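Local coordinates for protein cycloalternan-forming enzyme (Listeria monocytogenes serovar 1/2a, PDB 5F7U) that belongs to glycoside hydrolase family 31, its TIM barrel flanked by beta domains and followed by a family 6 carbohydrate-binding module, and holds bound glycans and magnesium ions, at residues Leu151-Leu156 with Glu192-Glu197; Leu156-Met161 with Tyr336-Lys341; Tyr1007-Lys1012 with Thr1034-Asn1039. The protein carries 1 engineered substitution. All blocks are in the same frame, centred on the assembly; numbering follows the deposited sequence.

Contact 1. Residues Leu151-Leu156 with Glu192-Glu197; sequences LSFEDL and EDLSIE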
ATOM      1  N   LEU A 151       8.017  -7.335  30.082  1.00 15.00           N
ATOM      2  CA  LEU A 151       7.971  -6.053  29.386  1.00 14.79           C
ATOM      3  C   LEU A 151       9.390  -5.668  29.025  1.00 14.84           C
ATOM      4  O   LEU A 151      10.288  -5.765  29.854  1.00 14.79           O
ATOM      5  CB  LEU A 151       7.372  -4.959  30.278  1.00 15.45           C
ATOM      6  CG  LEU A 151       6.078  -5.227  31.046  1.00 16.07           C
ATOM      7  CD1 LEU A 151       5.684  -4.012  31.871  1.00 16.96           C
ATOM      8  CD2 LEU A 151       4.945  -5.600  30.104  1.00 15.69           C
ATOM      9  N   SER A 152       9.571  -5.221  27.784  1.00 14.92           N
ATOM     10  CA  SER A 152      10.844  -4.690  27.341  1.00 15.12           C
ATOM     11  C   SER A 152      10.592  -3.569  26.346  1.00 15.18           C
ATOM     12  O   SER A 152       9.482  -3.429  25.812  1.00 15.24           O
ATOM     13  CB  SER A 152      11.727  -5.788  26.720  1.00 15.21           C
ATOM     14  OG  SER A 152      11.090  -6.402  25.606  1.00 15.36           O
ATOM     15  N   PHE A 153      11.631  -2.780  26.090  1.00 15.70           N
ATOM     16  CA  PHE A 153      11.523  -1.668  25.153  1.00 15.68           C
ATOM     17  C   PHE A 153      12.336  -1.930  23.911  1.00 16.00           C
ATOM     18  O   PHE A 153      13.548  -1.912  23.948  1.00 16.47           O
ATOM     19  CB  PHE A 153      11.933  -0.358  25.852  1.00 16.11           C
ATOM     20  CG  PHE A 153      10.946   0.080  26.895  1.00 16.13           C
ATOM     21  CD1 PHE A 153       9.772   0.744  26.525  1.00 16.20           C
ATOM     22  CD2 PHE A 153      11.146  -0.239  28.250  1.00 16.37           C
ATOM     23  CE1 PHE A 153       8.828   1.123  27.489  1.00 16.32           C
ATOM     24  CE2 PHE A 153      10.206   0.135  29.210  1.00 16.71           C
ATOM     25  CZ  PHE A 153       9.045   0.816  28.831  1.00 16.65           C
ATOM     26  N   GLU A 154      11.655  -2.187  22.801  1.00 15.53           N
ATOM     27  CA  GLU A 154      12.331  -2.264  21.503  1.00 16.41           C
ATOM     28  C   GLU A 154      12.998  -0.912  21.195  1.00 16.65           C
ATOM     29  O   GLU A 154      14.092  -0.859  20.645  1.00 16.95           O
ATOM     30  CB  GLU A 154      11.331  -2.694  20.417  1.00 16.36           C
ATOM     31  CG  GLU A 154      11.941  -2.972  19.042  1.00 17.90           C
ATOM     32  CD  GLU A 154      12.179  -1.725  18.211  1.00 18.84           C
ATOM     33  OE1 GLU A 154      11.504  -0.699  18.444  1.00 19.21           O
ATOM     34  OE2 GLU A 154      13.052  -1.743  17.322  1.00 19.73           O
ATOM     35  N   ASP A 155      12.321   0.169  21.579  1.00 16.57           N
ATOM     36  CA  ASP A 155      12.931   1.491  21.691  1.00 16.89           C
ATOM     37  C   ASP A 155      12.180   2.232  22.784  1.00 16.65           C
ATOM     38  O   ASP A 155      11.205   1.714  23.328  1.00 16.48           O
ATOM     39  CB  ASP A 155      12.901   2.249  20.333  1.00 17.82           C
ATOM     40  CG  ASP A 155      13.940   3.381  20.238  1.00 18.98           C
ATOM     41  OD1 ASP A 155      14.653   3.721  21.235  1.00 19.43           O
ATOM     42  OD2 ASP A 155      14.060   3.973  19.135  1.00 20.07           O
ATOM     43  N   LEU A 156      12.628   3.434  23.132  1.00 17.18           N
ATOM     44  CA  LEU A 156      11.995   4.152  24.235  1.00 17.35           C
ATOM     45  C   LEU A 156      10.518   4.479  23.960  1.00 16.88           C
ATOM     46  O   LEU A 156       9.756   4.748  24.881  1.00 16.68           O
ATOM     47  CB  LEU A 156      12.808   5.388  24.613  1.00 18.42           C
ATOM     48  CG  LEU A 156      14.263   5.085  25.031  1.00 19.27           C
ATOM     49  CD1 LEU A 156      14.937   6.375  25.459  1.00 20.65           C
ATOM     50  CD2 LEU A 156      14.316   4.039  26.147  1.00 19.17           C
ATOM     51  N   GLU A 192      11.432   8.433  28.333  1.00 20.28           N
ATOM     52  CA  GLU A 192      11.210   9.784  27.821  1.00 21.99           C
ATOM     53  C   GLU A 192      10.018   9.877  26.865  1.00 21.30           C
ATOM     54  O   GLU A 192       9.498  10.969  26.655  1.00 20.99           O
ATOM     55  CB  GLU A 192      12.466  10.370  27.197  1.00 24.97           C
ATOM     56  CG  GLU A 192      13.119   9.531  26.112  1.00 27.34           C
ATOM     57  CD  GLU A 192      14.488  10.082  25.718  1.00 30.50           C
ATOM     58  OE1 GLU A 192      14.680  10.393  24.532  1.00 32.55           O
ATOM     59  OE2 GLU A 192      15.371  10.220  26.596  1.00 33.18           O
ATOM     60  N   ASP A 193       9.563   8.733  26.342  1.00 20.23           N
ATOM     61  CA  ASP A 193       8.441   8.723  25.384  1.00 20.16           C
ATOM     62  C   ASP A 193       7.130   8.076  25.854  1.00 19.48           C
ATOM     63  O   ASP A 193       6.051   8.371  25.306  1.00 19.33           O
ATOM     64  CB  ASP A 193       8.884   8.079  24.080  1.00 20.54           C
ATOM     65  CG  ASP A 193      10.041   8.824  23.420  1.00 22.04           C
ATOM     66  OD1 ASP A 193      10.086  10.082  23.445  1.00 23.17           O
ATOM     67  OD2 ASP A 193      10.896   8.132  22.849  1.00 22.51           O
ATOM     68  N   LEU A 194       7.220   7.209  26.862  1.00 18.63           N
ATOM     69  CA  LEU A 194       6.071   6.421  27.310  1.00 18.45           C
ATOM     70  C   LEU A 194       5.893   6.408  28.824  1.00 18.76           C
ATOM     71  O   LEU A 194       6.866   6.496  29.583  1.00 19.03           O
ATOM     72  CB  LEU A 194       6.173   4.969  26.814  1.00 17.69           C
ATOM     73  CG  LEU A 194       6.031   4.675  25.313  1.00 17.69           C
ATOM     74  CD1 LEU A 194       6.462   3.247  25.003  1.00 16.92           C
ATOM     75  CD2 LEU A 194       4.607   4.952  24.812  1.00 18.02           C
ATOM     76  N   SER A 195       4.635   6.310  29.246  1.00 18.78           N
ATOM     77  CA  SER A 195       4.298   6.064  30.627  1.00 19.30           C
ATOM     78  C   SER A 195       3.349   4.869  30.651  1.00 19.10           C
ATOM     79  O   SER A 195       2.218   4.955  30.158  1.00 18.97           O
ATOM     80  CB  SER A 195       3.673   7.306  31.267  1.00 20.69           C
ATOM     81  OG  SER A 195       3.322   7.026  32.621  1.00 21.78           O
ATOM     82  N   ILE A 196       3.840   3.752  31.188  1.00 18.68           N
ATOM     83  CA  ILE A 196       3.065   2.510  31.221  1.00 18.57           C
ATOM     84  C   ILE A 196       2.524   2.328  32.634  1.00 19.45           C
ATOM     85  O   ILE A 196       3.302   2.096  33.559  1.00 19.44           O
ATOM     86  CB  ILE A 196       3.908   1.284  30.795  1.00 18.13           C
ATOM     87  CG1 ILE A 196       4.679   1.551  29.482  1.00 17.83           C
ATOM     88  CG2 ILE A 196       3.023   0.032  30.686  1.00 18.07           C
ATOM     89  CD1 ILE A 196       3.827   2.023  28.306  1.00 18.21           C
ATOM     90  N   GLU A 197       1.205   2.478  32.791  1.00 20.12           N
ATOM     91  CA  GLU A 197       0.567   2.414  34.104  1.00 21.28           C
ATOM     92  C   GLU A 197      -0.131   1.084  34.252  1.00 20.80           C
ATOM     93  O   GLU A 197      -1.082   0.790  33.511  1.00 20.12           O
ATOM     94  CB  GLU A 197      -0.457   3.535  34.270  1.00 23.53           C
ATOM     95  CG  GLU A 197       0.123   4.927  34.311  1.00 26.71           C
ATOM     96  CD  GLU A 197      -0.941   5.987  34.519  1.00 29.63           C
ATOM     97  OE1 GLU A 197      -1.827   5.814  35.394  1.00 32.01           O
ATOM     98  OE2 GLU A 197      -0.875   7.006  33.813  1.00 31.50           O
TER
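The closest meeting of side chains is Leu156 CD1 with Glu192 CG, at 3.7 Å. Leu156 CG lies anti to the carbonyl carbon (chi1 -59°), and CD1 is carried obliquely across the Glu192 chain. Glu192 itself starts from the crowded position between its backbone N and carbonyl carbon (chi1 54°) and then runs extended, so the methyl meets the aliphatic part and CD of the acid. No hydrogen bond joins the segments directly. Leu156 O instead faces carbon, with Asp193 CB at 3.5 Å and Leu194 CD1 at 3.6 Å, while it accepts a hydrogen bond from Thr191 OG1, which in turn accepts from the backbone N of Asp193 and Leu194. Deeper in, Phe153 presents its ring edge: CE1 lies 4.0 Å from Leu194 CD1, and Ile196 CG1 also sits near the ring plane, 4.5 Å from Phe153 CZ. Near the corner, Leu156 N donates to Asp155 OD1 (2.8 Å) from above the carboxylate plane. Glu154 and Asp155 both face Thr158, the geometry of a classic beta bulge, and the apolar contacts join strands 148-153 and 194-200 within the galactose mutarotase-like beta domain of family 31.

Contact 2. Residues Leu156-Met161 with Tyr336-Lys341; sequences LDTLRM and YVISGK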
ATOM      1  N   LEU A 156      12.628   3.434  23.132  1.00 17.18           N
ATOM      2  CA  LEU A 156      11.995   4.152  24.235  1.00 17.35           C
ATOM      3  C   LEU A 156      10.518   4.479  23.960  1.00 16.88           C
ATOM      4  O   LEU A 156       9.756   4.748  24.881  1.00 16.68           O
ATOM      5  CB  LEU A 156      12.808   5.388  24.613  1.00 18.42           C
ATOM      6  CG  LEU A 156      14.263   5.085  25.031  1.00 19.27           C
ATOM      7  CD1 LEU A 156      14.937   6.375  25.459  1.00 20.65           C
ATOM      8  CD2 LEU A 156      14.316   4.039  26.147  1.00 19.17           C
ATOM      9  N   ASP A 157      10.124   4.402  22.687  1.00 16.71           N
ATOM     10  CA  ASP A 157       8.722   4.630  22.290  1.00 16.63           C
ATOM     11  C   ASP A 157       7.966   3.381  21.791  1.00 15.94           C
ATOM     12  O   ASP A 157       6.886   3.514  21.232  1.00 15.41           O
ATOM     13  CB  ASP A 157       8.636   5.761  21.237  1.00 17.30           C
ATOM     14  CG  ASP A 157       9.447   5.485  19.973  1.00 18.16           C
ATOM     15  OD1 ASP A 157       9.970   4.368  19.782  1.00 17.95           O
ATOM     16  OD2 ASP A 157       9.583   6.419  19.155  1.00 18.74           O
ATOM     17  N   THR A 158       8.538   2.188  21.984  1.00 15.04           N
ATOM     18  CA  THR A 158       7.965   0.953  21.433  1.00 15.25           C
ATOM     19  C   THR A 158       8.073  -0.135  22.504  1.00 15.23           C
ATOM     20  O   THR A 158       9.178  -0.575  22.829  1.00 15.32           O
ATOM     21  CB  THR A 158       8.690   0.542  20.131  1.00 15.58           C
ATOM     22  OG1 THR A 158       8.519   1.567  19.143  1.00 16.28           O
ATOM     23  CG2 THR A 158       8.122  -0.784  19.556  1.00 15.39           C
ATOM     24  N   LEU A 159       6.920  -0.526  23.050  1.00 15.02           N
ATOM     25  CA  LEU A 159       6.843  -1.478  24.162  1.00 15.07           C
ATOM     26  C   LEU A 159       6.560  -2.876  23.642  1.00 14.63           C
ATOM     27  O   LEU A 159       5.678  -3.052  22.813  1.00 14.58           O
ATOM     28  CB  LEU A 159       5.746  -1.042  25.132  1.00 15.63           C
ATOM     29  CG  LEU A 159       5.355  -1.984  26.278  1.00 15.73           C
ATOM     30  CD1 LEU A 159       6.474  -2.069  27.314  1.00 16.12           C
ATOM     31  CD2 LEU A 159       4.058  -1.515  26.926  1.00 16.45           C
ATOM     32  N   ARG A 160       7.297  -3.858  24.141  1.00 14.66           N
ATOM     33  CA  ARG A 160       7.081  -5.258  23.773  1.00 14.23           C
ATOM     34  C   ARG A 160       6.559  -6.022  24.983  1.00 14.83           C
ATOM     35  O   ARG A 160       7.140  -5.954  26.063  1.00 14.98           O
ATOM     36  CB  ARG A 160       8.397  -5.894  23.305  1.00 14.30           C
ATOM     37  CG  ARG A 160       8.232  -7.275  22.696  1.00 13.77           C
ATOM     38  CD  ARG A 160       9.606  -7.837  22.428  1.00 14.48           C
ATOM     39  NE  ARG A 160       9.556  -9.073  21.670  1.00 14.76           N
ATOM     40  CZ  ARG A 160      10.643  -9.690  21.210  1.00 15.42           C
ATOM     41  NH1 ARG A 160      11.862  -9.178  21.445  1.00 15.66           N
ATOM     42  NH2 ARG A 160      10.509 -10.801  20.491  1.00 15.90           N
ATOM     43  N   MET A 161       5.477  -6.769  24.788  1.00 15.03           N
ATOM     44  CA  MET A 161       4.918  -7.648  25.818  1.00 16.08           C
ATOM     45  C   MET A 161       5.095  -9.099  25.439  1.00 15.06           C
ATOM     46  O   MET A 161       4.746  -9.472  24.334  1.00 14.28           O
ATOM     47  CB  MET A 161       3.413  -7.416  25.927  1.00 18.10           C
ATOM     48  CG  MET A 161       3.010  -6.556  27.081  1.00 21.90           C
ATOM     49  SD  MET A 161       3.475  -4.871  26.752  1.00 25.83           S
ATOM     50  CE  MET A 161       2.154  -4.470  25.586  1.00 25.61           C
ATOM     51  N   TYR A 336       3.554  -5.923  20.302  1.00 13.45           N
ATOM     52  CA  TYR A 336       4.164  -4.622  20.517  1.00 13.65           C
ATOM     53  C   TYR A 336       3.097  -3.548  20.482  1.00 13.44           C
ATOM     54  O   TYR A 336       2.164  -3.615  19.663  1.00 13.36           O
ATOM     55  CB  TYR A 336       5.172  -4.296  19.426  1.00 13.58           C
ATOM     56  CG  TYR A 336       6.358  -5.221  19.281  1.00 14.03           C
ATOM     57  CD1 TYR A 336       6.242  -6.467  18.621  1.00 14.06           C
ATOM     58  CD2 TYR A 336       7.627  -4.823  19.714  1.00 14.53           C
ATOM     59  CE1 TYR A 336       7.362  -7.305  18.467  1.00 14.37           C
ATOM     60  CE2 TYR A 336       8.741  -5.643  19.555  1.00 14.76           C
ATOM     61  CZ  TYR A 336       8.602  -6.873  18.935  1.00 14.96           C
ATOM     62  OH  TYR A 336       9.746  -7.635  18.784  1.00 15.62           O
ATOM     63  N   VAL A 337       3.232  -2.561  21.370  1.00 13.72           N
ATOM     64  CA  VAL A 337       2.489  -1.311  21.243  1.00 13.74           C
ATOM     65  C   VAL A 337       3.508  -0.237  20.846  1.00 13.87           C
ATOM     66  O   VAL A 337       4.444   0.040  21.584  1.00 14.08           O
ATOM     67  CB  VAL A 337       1.731  -0.937  22.541  1.00 14.18           C
ATOM     68  CG1 VAL A 337       1.039   0.422  22.385  1.00 14.38           C
ATOM     69  CG2 VAL A 337       0.736  -2.039  22.907  1.00 14.21           C
ATOM     70  N   ILE A 338       3.289   0.347  19.676  1.00 13.63           N
ATOM     71  CA  ILE A 338       4.281   1.157  18.983  1.00 13.86           C
ATOM     72  C   ILE A 338       3.813   2.604  18.979  1.00 14.30           C
ATOM     73  O   ILE A 338       2.730   2.906  18.470  1.00 13.96           O
ATOM     74  CB  ILE A 338       4.458   0.657  17.530  1.00 13.60           C
ATOM     75  CG1 ILE A 338       4.779  -0.858  17.529  1.00 13.73           C
ATOM     76  CG2 ILE A 338       5.554   1.461  16.832  1.00 13.45           C
ATOM     77  CD1 ILE A 338       4.915  -1.458  16.141  1.00 13.89           C
ATOM     78  N   SER A 339       4.626   3.480  19.570  1.00 15.35           N
ATOM     79  CA  SER A 339       4.412   4.920  19.486  1.00 16.94           C
ATOM     80  C   SER A 339       5.501   5.507  18.578  1.00 17.29           C
ATOM     81  O   SER A 339       6.294   4.766  17.989  1.00 17.26           O
ATOM     82  CB  SER A 339       4.458   5.531  20.888  1.00 18.21           C
ATOM     83  OG  SER A 339       4.230   6.937  20.833  1.00 21.11           O
ATOM     84  N   GLY A 340       5.507   6.827  18.419  1.00 17.47           N
ATOM     85  CA  GLY A 340       6.529   7.482  17.613  1.00 18.40           C
ATOM     86  C   GLY A 340       6.265   8.975  17.535  1.00 19.02           C
ATOM     87  O   GLY A 340       5.367   9.479  18.219  1.00 18.91           O
ATOM     88  N   LYS A 341       7.051   9.660  16.704  1.00 19.67           N
ATOM     89  CA  LYS A 341       6.987  11.121  16.564  1.00 20.71           C
ATOM     90  C   LYS A 341       5.699  11.542  15.852  1.00 19.75           C
ATOM     91  O   LYS A 341       5.129  12.610  16.131  1.00 19.15           O
ATOM     92  CB  LYS A 341       8.214  11.643  15.796  1.00 23.18           C
ATOM     93  CG  LYS A 341       9.550  11.315  16.470  1.00 26.43           C
ATOM     94  CD  LYS A 341      10.764  11.870  15.702  1.00 29.69           C
ATOM     95  CE  LYS A 341      11.322  10.906  14.640  1.00 30.70           C
ATOM     96  NZ  LYS A 341      11.876   9.639  15.224  1.00 32.07           N
TER
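Strands 158-161 and 336-338 run antiparallel, their axes 169° apart in direction and 4.7 Å apart at closest approach, as neighbours in the galactose mutarotase-like beta-sandwich domain that precedes the barrel. Leu159 and Val337 form a hydrogen-bonded pair: Leu159 N donates to Val337 O and Val337 N to Leu159 O, both at 2.9 Å and both in the plane of the accepting carbonyl. Non-hydrogen-bonded pairs, Thr158 with Ile338 and Arg160 with Tyr336, flank it. Beyond the strand ends Ser339 N still donates to Asp157 O at 2.8 Å, nearly along the C=O axis, so the pairing outlasts the regular strands.

Leu159 and Val337 point to one face, where the Met161 chain, bent at chi2 and chi3, brings CE to 3.9 Å from Val337 CG2; Met205 of strand 203-209 touches Leu159 and Met161 there. The other face carries Thr158, Ile338, Arg160 and Tyr336, with helix 343-354 packed against it through Asn349 and Ile353. Thr158 and Ile338 lie side by side. Asp157 CG takes the crowded first-torsion position (chi1 58°), where OD1 accepts from Thr158 OG1 above the carboxylate plane and OD2 comes 3.6 Å from Gly340 CA; a magnesium ion lies about 4 Å from the nearest atom of this side chain.

Arg160 is extended from CG to NE, with CG anti to the backbone N, and runs alongside Tyr336 in the same direction. Its charge is paired with Asp334 through NH2. Arg160 CG lies over the ring face of Tyr336, 3.9 Å from the centroid, a CH-pi contact. The guanidinium and ring planes are 16° apart, and Tyr336 OH sits above the guanidinium centre, 3.2 Å from Arg160 NE at an angle too poor for a hydrogen bond.

Contact 3. Residues Tyr1007-Lys1012 with Thr1034-Asn1039; sequences YINGKK and TLQAGN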
ATOM      1  N   TYR A1007     -16.066  42.683   0.647  1.00 18.89           N
ATOM      2  CA  TYR A1007     -16.314  42.186   1.997  1.00 18.65           C
ATOM      3  C   TYR A1007     -15.146  41.295   2.367  1.00 17.38           C
ATOM      4  O   TYR A1007     -14.826  40.345   1.633  1.00 16.80           O
ATOM      5  CB  TYR A1007     -17.608  41.375   2.046  1.00 19.50           C
ATOM      6  CG  TYR A1007     -18.848  42.189   1.775  1.00 20.94           C
ATOM      7  CD1 TYR A1007     -19.260  42.467   0.468  1.00 21.60           C
ATOM      8  CD2 TYR A1007     -19.618  42.679   2.835  1.00 21.94           C
ATOM      9  CE1 TYR A1007     -20.413  43.209   0.224  1.00 23.11           C
ATOM     10  CE2 TYR A1007     -20.776  43.408   2.604  1.00 23.50           C
ATOM     11  CZ  TYR A1007     -21.164  43.676   1.300  1.00 24.06           C
ATOM     12  OH  TYR A1007     -22.307  44.414   1.089  1.00 25.93           O
ATOM     13  N   ILE A1008     -14.528  41.590   3.506  1.00 16.84           N
ATOM     14  CA  ILE A1008     -13.423  40.786   4.017  1.00 16.03           C
ATOM     15  C   ILE A1008     -13.935  40.133   5.284  1.00 16.02           C
ATOM     16  O   ILE A1008     -14.145  40.817   6.296  1.00 15.92           O
ATOM     17  CB  ILE A1008     -12.165  41.647   4.346  1.00 16.33           C
ATOM     18  CG1 ILE A1008     -11.746  42.548   3.161  1.00 16.68           C
ATOM     19  CG2 ILE A1008     -11.025  40.738   4.848  1.00 15.96           C
ATOM     20  CD1 ILE A1008     -11.301  41.799   1.918  1.00 16.49           C
ATOM     21  N   ASN A1009     -14.175  38.821   5.219  1.00 15.38           N
ATOM     22  CA  ASN A1009     -14.812  38.110   6.329  1.00 16.00           C
ATOM     23  C   ASN A1009     -16.015  38.885   6.874  1.00 16.65           C
ATOM     24  O   ASN A1009     -16.164  39.030   8.088  1.00 16.94           O
ATOM     25  CB  ASN A1009     -13.789  37.856   7.447  1.00 15.76           C
ATOM     26  CG  ASN A1009     -12.639  37.006   6.991  1.00 15.53           C
ATOM     27  OD1 ASN A1009     -12.830  35.964   6.343  1.00 15.81           O
ATOM     28  ND2 ASN A1009     -11.422  37.438   7.328  1.00 15.29           N
ATOM     29  N   GLY A1010     -16.853  39.382   5.959  1.00 16.88           N
ATOM     30  CA  GLY A1010     -18.093  40.099   6.301  1.00 17.97           C
ATOM     31  C   GLY A1010     -18.001  41.612   6.487  1.00 18.47           C
ATOM     32  O   GLY A1010     -19.036  42.278   6.630  1.00 19.47           O
ATOM     33  N   LYS A1011     -16.778  42.150   6.506  1.00 18.02           N
ATOM     34  CA  LYS A1011     -16.552  43.591   6.756  1.00 18.84           C
ATOM     35  C   LYS A1011     -16.453  44.316   5.418  1.00 19.11           C
ATOM     36  O   LYS A1011     -15.566  44.022   4.616  1.00 18.28           O
ATOM     37  CB  LYS A1011     -15.280  43.807   7.599  1.00 18.55           C
ATOM     38  CG  LYS A1011     -15.075  45.254   8.063  1.00 19.70           C
ATOM     39  CD  LYS A1011     -13.762  45.409   8.812  1.00 19.77           C
ATOM     40  CE  LYS A1011     -13.705  46.749   9.534  1.00 21.27           C
ATOM     41  NZ  LYS A1011     -12.445  46.831  10.336  1.00 21.99           N
ATOM     42  N   LYS A1012     -17.369  45.259   5.203  1.00 20.67           N
ATOM     43  CA  LYS A1012     -17.557  45.924   3.907  1.00 22.03           C
ATOM     44  C   LYS A1012     -16.661  47.152   3.729  1.00 22.23           C
ATOM     45  O   LYS A1012     -16.469  47.934   4.653  1.00 22.53           O
ATOM     46  CB  LYS A1012     -19.028  46.342   3.794  1.00 23.99           C
ATOM     47  CG  LYS A1012     -19.479  46.986   2.486  1.00 25.77           C
ATOM     48  CD  LYS A1012     -20.974  47.299   2.484  1.00 28.00           C
ATOM     49  CE  LYS A1012     -21.363  48.397   3.465  1.00 29.84           C
ATOM     50  NZ  LYS A1012     -22.747  48.901   3.215  1.00 32.65           N
ATOM     51  N   THR A1034      -7.656  43.519   6.442  1.00 19.99           N
ATOM     52  CA  THR A1034      -7.211  42.870   7.668  1.00 19.87           C
ATOM     53  C   THR A1034      -7.542  41.399   7.493  1.00 19.07           C
ATOM     54  O   THR A1034      -8.717  41.043   7.269  1.00 18.71           O
ATOM     55  CB  THR A1034      -7.925  43.459   8.898  1.00 20.89           C
ATOM     56  OG1 THR A1034      -7.597  44.846   9.007  1.00 21.57           O
ATOM     57  CG2 THR A1034      -7.487  42.751  10.171  1.00 21.08           C
ATOM     58  N   LEU A1035      -6.507  40.558   7.542  1.00 18.48           N
ATOM     59  CA  LEU A1035      -6.684  39.119   7.336  1.00 18.22           C
ATOM     60  C   LEU A1035      -6.398  38.337   8.597  1.00 19.02           C
ATOM     61  O   LEU A1035      -5.499  38.685   9.374  1.00 19.01           O
ATOM     62  CB  LEU A1035      -5.790  38.614   6.204  1.00 17.44           C
ATOM     63  CG  LEU A1035      -6.050  39.258   4.842  1.00 17.25           C
ATOM     64  CD1 LEU A1035      -5.100  38.596   3.844  1.00 17.33           C
ATOM     65  CD2 LEU A1035      -7.502  39.101   4.379  1.00 16.84           C
ATOM     66  N   GLN A1036      -7.174  37.283   8.797  1.00 19.86           N
ATOM     67  CA  GLN A1036      -6.945  36.414   9.941  1.00 21.60           C
ATOM     68  C   GLN A1036      -6.283  35.110   9.521  1.00 22.75           C
ATOM     69  O   GLN A1036      -6.013  34.895   8.337  1.00 21.38           O
ATOM     70  CB  GLN A1036      -8.249  36.174  10.710  1.00 23.10           C
ATOM     71  CG  GLN A1036      -9.439  35.866   9.843  1.00 24.18           C
ATOM     72  CD  GLN A1036     -10.749  35.948  10.575  1.00 25.22           C
ATOM     73  OE1 GLN A1036     -11.004  36.881  11.351  1.00 25.85           O
ATOM     74  NE2 GLN A1036     -11.603  34.972  10.336  1.00 26.11           N
ATOM     75  N   ALA A1037      -5.999  34.250  10.505  1.00 24.67           N
ATOM     76  CA  ALA A1037      -5.581  32.859  10.227  1.00 27.31           C
ATOM     77  C   ALA A1037      -6.653  32.054   9.485  1.00 27.83           C
ATOM     78  O   ALA A1037      -7.870  32.266   9.658  1.00 29.11           O
ATOM     79  CB  ALA A1037      -5.214  32.161  11.527  1.00 28.23           C
ATOM     80  N   GLY A1038      -6.191  31.130   8.653  1.00 28.96           N
ATOM     81  CA  GLY A1038      -7.065  30.235   7.910  1.00 29.70           C
ATOM     82  C   GLY A1038      -7.532  30.876   6.621  1.00 28.53           C
ATOM     83  O   GLY A1038      -6.895  31.790   6.079  1.00 28.80           O
ATOM     84  N   ASN A1039      -8.672  30.393   6.156  1.00 28.84           N
ATOM     85  CA  ASN A1039      -9.262  30.841   4.927  1.00 28.00           C
ATOM     86  C   ASN A1039     -10.017  32.163   5.174  1.00 25.88           C
ATOM     87  O   ASN A1039     -10.932  32.226   6.014  1.00 27.53           O
ATOM     88  CB  ASN A1039     -10.188  29.735   4.421  1.00 30.02           C
ATOM     89  CG  ASN A1039     -10.743  30.008   3.053  1.00 30.99           C
ATOM     90  OD1 ASN A1039     -10.527  31.069   2.479  1.00 30.88           O
ATOM     91  ND2 ASN A1039     -11.462  29.032   2.507  1.00 32.48           N
TER
HETATM   92  O   HOH W   1     -10.605  39.700   8.696  1.00 19.61           O
HETATM   93  O   HOH W   2     -10.118  46.075   8.898  1.00 41.21           O
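Two hydrogen bonds grip Asn1009 ND2: it donates to a water at 2.8 Å and to Asn1040 OD1, which also accepts from Gln1036 N. That water in turn donates to Thr1034 O at 2.7 Å, so it too links the two segments. The other end of the amide is held too, Asn1009 OD1 accepting from Gln1041 N, which fixes the rotation of the group. Asn1009 and Gln1036 meet tip to tip with their amide planes stacked 26° apart, and Asn1009 ND2 lies 3.6 Å from Gln1036 CG. Gln1036 begins in the crowded position (chi1 45°) and continues extended.

A type I' turn from Ile1008 to Lys1011 presents the Asn1009 amide, closed by paired backbone bonds between its end residues. Lys1011, extended throughout, reaches a second water with NZ; this water donates to Thr1034 OG1 at 2.8 Å, and Asp988 OD1 is a further partner of that hydroxyl. On the buried side Ile1008 CG2, anti to its backbone N, comes 3.4 Å from Thr1034 O and 3.9 Å from Leu1035 CD2. Both segments belong to the family 6 carbohydrate-binding module. With no direct hydrogen bond across it, the contact joins the hairpin turn between strands 1002-1008 and 1011-1017 to the end of strand 1027-1035 by a small apolar touch, amide stacking, the shared Asn1040 oxygen and two water bridges, implying a partly hydrated seam.

How the contacts relate
From the N terminus, strand 148-153 leads through the corner at Glu154 and the loop after it into strand 158-164, and these neighbours open contacts 1 and 2 in turn, with Leu156 shared. Contact 1 closes first, at 192-197, after 35 intervening residues; contact 2 closes only at 336-341, after 174. Their segments alternate, so the two loops cross. Their centres lie 6 Å apart and they touch, including a probable hydrogen bond from Arg160 N to Ser152 O at 2.8 Å. Together they tie strands 194-200 and 333-338 to one strand pair. Contact 3 follows in series, a short closure within the carbohydrate-binding module, its centre about 46 Å and 44 Å from those of contacts 1 and 2.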